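Local coordinates for nitrogenase iron-molybdenum cofactor biosynthesis protein NifB (Methanothermobacter thermautotrophicus, PDB 7JMA), which probably catalyses radical SAM-dependent carbide insertion as two [4Fe-4S] clusters are coupled into the [8Fe-9S-C] precursor of the nitrogenase iron-molybdenum cofactor, at residues A[192-198]-A[220-226]. Sequence-based numbering, arbitrary orientation.
Sequences KVNSVLI and LMNIIPL
A beta-alpha-beta unit of the radical SAM partial barrel brings strands 190-197 and 220-225 together in parallel, with Val193 beside Met221 and Val196 beside Ile224. The hydrogen-bond ladder runs from Val193 N to Leu220 O (2.9 Å) through Leu197 N to Ile224 O (2.7 Å). Leu226 N still reaches Leu197 O at 3.1 Å, though less straight (145° at the hydrogen). Pro225 suits its edge position because this ladder asks nothing of its nitrogen.

On the partly exposed face of Asn194 and Asn222, where polar groups fit, the two side chains run side by side, amide planes turned 73° apart; Asn194 OD1 rests against Asn222 CB (3.2 Å). Val196 CG1, anti to N (chi1 179°), touches Leu226 at CA (3.7 Å) and CB. The other face is mostly apolar: Met221, bent at chi3, brings its CE methyl to 3.5 Å from Ser195 OG; the short serine suits a place beside it, its buried hydroxyl hydrogen-bonded to Val142 O. Leu197 CB meets Ile223 CG2 at 4.1 Å.

Helices 206-216 and 240-251 pack on this face, suiting the apolar Val193, Leu197, Met221 and Ile223; strand 137-141 continues the sheet beyond 190-197, and 220-225 is outermost within the chain.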
ATOM      1  N   LYS A 192      -0.699   7.335  -2.966  1.00 25.65           N
ATOM      2  CA  LYS A 192      -1.288   6.602  -4.068  1.00 26.65           C
ATOM      3  C   LYS A 192      -2.093   5.458  -3.470  1.00 27.57           C
ATOM      4  O   LYS A 192      -1.644   4.819  -2.518  1.00 28.74           O
ATOM      5  CB  LYS A 192      -0.209   6.061  -5.001  1.00 30.66           C
ATOM      6  CG  LYS A 192       0.717   7.160  -5.530  1.00 42.43           C
ATOM      7  CD  LYS A 192       1.803   6.600  -6.434  1.00 44.52           C
ATOM      8  CE  LYS A 192       2.643   7.720  -7.050  1.00 56.18           C
ATOM      9  NZ  LYS A 192       3.914   7.211  -7.657  1.00 61.11           N
ATOM     10  N   VAL A 193      -3.289   5.216  -3.989  1.00 24.93           N
ATOM     11  CA  VAL A 193      -4.133   4.140  -3.469  1.00 29.89           C
ATOM     12  C   VAL A 193      -4.214   3.041  -4.514  1.00 28.81           C
ATOM     13  O   VAL A 193      -4.556   3.301  -5.676  1.00 29.90           O
ATOM     14  CB  VAL A 193      -5.527   4.659  -3.068  1.00 30.22           C
ATOM     15  CG1 VAL A 193      -6.501   3.498  -2.807  1.00 31.54           C
ATOM     16  CG2 VAL A 193      -5.409   5.522  -1.808  1.00 27.38           C
ATOM     17  N   ASN A 194      -3.867   1.815  -4.106  1.00 28.78           N
ATOM     18  CA  ASN A 194      -4.077   0.622  -4.910  1.00 30.28           C
ATOM     19  C   ASN A 194      -5.382  -0.026  -4.473  1.00 27.26           C
ATOM     20  O   ASN A 194      -5.631  -0.173  -3.271  1.00 30.86           O
ATOM     21  CB  ASN A 194      -2.927  -0.381  -4.739  1.00 30.54           C
ATOM     22  CG  ASN A 194      -1.728  -0.057  -5.606  1.00 37.71           C
ATOM     23  OD1 ASN A 194      -1.680   0.984  -6.262  1.00 36.76           O
ATOM     24  ND2 ASN A 194      -0.743  -0.939  -5.595  1.00 41.15           N
ATOM     25  N   SER A 195      -6.206  -0.406  -5.440  1.00 30.38           N
ATOM     26  CA  SER A 195      -7.429  -1.145  -5.163  1.00 32.89           C
ATOM     27  C   SER A 195      -7.510  -2.332  -6.107  1.00 31.20           C
ATOM     28  O   SER A 195      -7.393  -2.168  -7.326  1.00 32.69           O
ATOM     29  CB  SER A 195      -8.660  -0.248  -5.315  1.00 37.17           C
ATOM     30  OG  SER A 195      -8.545   0.893  -4.473  1.00 36.61           O
ATOM     31  N   VAL A 196      -7.693  -3.527  -5.544  1.00 31.99           N
ATOM     32  CA  VAL A 196      -7.846  -4.734  -6.352  1.00 34.51           C
ATOM     33  C   VAL A 196      -9.299  -4.866  -6.790  1.00 34.66           C
ATOM     34  O   VAL A 196     -10.221  -4.864  -5.964  1.00 36.70           O
ATOM     35  CB  VAL A 196      -7.390  -5.976  -5.571  1.00 34.93           C
ATOM     36  CG1 VAL A 196      -7.587  -7.251  -6.416  1.00 37.15           C
ATOM     37  CG2 VAL A 196      -5.930  -5.817  -5.132  1.00 39.44           C
ATOM     38  N   LEU A 197      -9.506  -4.992  -8.094  1.00 37.19           N
ATOM     39  CA  LEU A 197     -10.846  -5.142  -8.642  1.00 36.23           C
ATOM     40  C   LEU A 197     -11.248  -6.608  -8.532  1.00 39.49           C
ATOM     41  O   LEU A 197     -10.663  -7.467  -9.194  1.00 37.68           O
ATOM     42  CB  LEU A 197     -10.875  -4.656 -10.085  1.00 37.94           C
ATOM     43  CG  LEU A 197     -12.189  -4.821 -10.830  1.00 48.02           C
ATOM     44  CD1 LEU A 197     -13.290  -4.120 -10.066  1.00 53.21           C
ATOM     45  CD2 LEU A 197     -12.048  -4.252 -12.227  1.00 50.42           C
ATOM     46  N   ILE A 198     -12.228  -6.898  -7.683  1.00 43.30           N
ATOM     47  CA  ILE A 198     -12.687  -8.266  -7.460  1.00 44.01           C
ATOM     48  C   ILE A 198     -14.079  -8.388  -8.059  1.00 48.25           C
ATOM     49  O   ILE A 198     -15.058  -7.923  -7.455  1.00 49.16           O
ATOM     50  CB  ILE A 198     -12.697  -8.640  -5.969  1.00 36.50           C
ATOM     51  CG1 ILE A 198     -11.317  -8.447  -5.339  1.00 39.32           C
ATOM     52  CG2 ILE A 198     -13.141 -10.102  -5.797  1.00 46.17           C
ATOM     53  CD1 ILE A 198     -11.359  -8.176  -3.845  1.00 36.89           C
ATOM     54  N   LEU A 220      -3.852   9.751  -6.257  1.00 30.45           N
ATOM     55  CA  LEU A 220      -3.901   8.902  -7.432  1.00 33.65           C
ATOM     56  C   LEU A 220      -4.463   7.564  -6.993  1.00 29.79           C
ATOM     57  O   LEU A 220      -4.257   7.147  -5.858  1.00 32.67           O
ATOM     58  CB  LEU A 220      -2.500   8.749  -8.035  1.00 37.12           C
ATOM     59  CG  LEU A 220      -2.292   7.841  -9.234  1.00 50.27           C
ATOM     60  CD1 LEU A 220      -2.944   8.461 -10.451  1.00 58.27           C
ATOM     61  CD2 LEU A 220      -0.802   7.649  -9.460  1.00 54.59           C
ATOM     62  N   MET A 221      -5.204   6.927  -7.885  1.00 29.79           N
ATOM     63  CA  MET A 221      -5.676   5.572  -7.655  1.00 34.84           C
ATOM     64  C   MET A 221      -5.151   4.663  -8.749  1.00 37.04           C
ATOM     65  O   MET A 221      -5.099   5.046  -9.918  1.00 34.89           O
ATOM     66  CB  MET A 221      -7.189   5.511  -7.615  1.00 43.14           C
ATOM     67  CG  MET A 221      -7.683   4.365  -6.790  1.00 63.44           C
ATOM     68  SD  MET A 221      -9.288   4.730  -6.094  1.00 66.30           S
ATOM     69  CE  MET A 221     -10.123   3.230  -6.580  1.00 52.73           C
ATOM     70  N   ASN A 222      -4.781   3.451  -8.364  1.00 33.99           N
ATOM     71  CA  ASN A 222      -4.319   2.436  -9.301  1.00 35.80           C
ATOM     72  C   ASN A 222      -5.251   1.249  -9.135  1.00 34.31           C
ATOM     73  O   ASN A 222      -5.259   0.615  -8.074  1.00 38.69           O
ATOM     74  CB  ASN A 222      -2.865   2.056  -9.020  1.00 34.69           C
ATOM     75  CG  ASN A 222      -2.286   1.122 -10.067  1.00 42.31           C
ATOM     76  OD1 ASN A 222      -2.841   0.955 -11.154  1.00 41.49           O
ATOM     77  ND2 ASN A 222      -1.158   0.507  -9.740  1.00 49.26           N
ATOM     78  N   ILE A 223      -6.053   0.971 -10.161  1.00 32.27           N
ATOM     79  CA  ILE A 223      -6.939  -0.188 -10.164  1.00 40.55           C
ATOM     80  C   ILE A 223      -6.147  -1.387 -10.664  1.00 48.08           C
ATOM     81  O   ILE A 223      -5.623  -1.372 -11.784  1.00 48.73           O
ATOM     82  CB  ILE A 223      -8.181   0.045 -11.038  1.00 48.15           C
ATOM     83  CG1 ILE A 223      -8.706   1.469 -10.877  1.00 50.41           C
ATOM     84  CG2 ILE A 223      -9.267  -0.968 -10.693  1.00 49.70           C
ATOM     85  CD1 ILE A 223      -9.297   1.734  -9.520  1.00 51.94           C
ATOM     86  N   ILE A 224      -6.068  -2.419  -9.843  1.00 42.97           N
ATOM     87  CA  ILE A 224      -5.310  -3.632 -10.135  1.00 39.66           C
ATOM     88  C   ILE A 224      -6.314  -4.766 -10.320  1.00 36.66           C
ATOM     89  O   ILE A 224      -7.185  -4.946  -9.466  1.00 43.60           O
ATOM     90  CB  ILE A 224      -4.318  -3.970  -9.005  1.00 46.11           C
ATOM     91  CG1 ILE A 224      -3.350  -2.808  -8.784  1.00 59.14           C
ATOM     92  CG2 ILE A 224      -3.572  -5.262  -9.321  1.00 53.16           C
ATOM     93  CD1 ILE A 224      -2.747  -2.287 -10.061  1.00 66.25           C
ATOM     94  N   PRO A 225      -6.252  -5.515 -11.415  1.00 40.55           N
ATOM     95  CA  PRO A 225      -7.186  -6.635 -11.571  1.00 41.11           C
ATOM     96  C   PRO A 225      -6.807  -7.768 -10.634  1.00 40.45           C
ATOM     97  O   PRO A 225      -5.625  -8.032 -10.403  1.00 41.92           O
ATOM     98  CB  PRO A 225      -7.014  -7.038 -13.040  1.00 46.34           C
ATOM     99  CG  PRO A 225      -5.604  -6.663 -13.356  1.00 49.39           C
ATOM    100  CD  PRO A 225      -5.347  -5.387 -12.573  1.00 43.63           C
ATOM    101  N   LEU A 226      -7.822  -8.418 -10.073  1.00 42.96           N
ATOM    102  CA  LEU A 226      -7.576  -9.604  -9.261  1.00 42.62           C
ATOM    103  C   LEU A 226      -6.897 -10.687 -10.087  1.00 42.66           C
ATOM    104  O   LEU A 226      -7.289 -10.958 -11.222  1.00 48.57           O
ATOM    105  CB  LEU A 226      -8.892 -10.147  -8.704  1.00 44.32           C
ATOM    106  CG  LEU A 226      -8.749 -11.496  -7.990  1.00 43.06           C
ATOM    107  CD1 LEU A 226      -8.029 -11.290  -6.660  1.00 44.13           C
ATOM    108  CD2 LEU A 226     -10.101 -12.181  -7.815  1.00 45.32           C
TER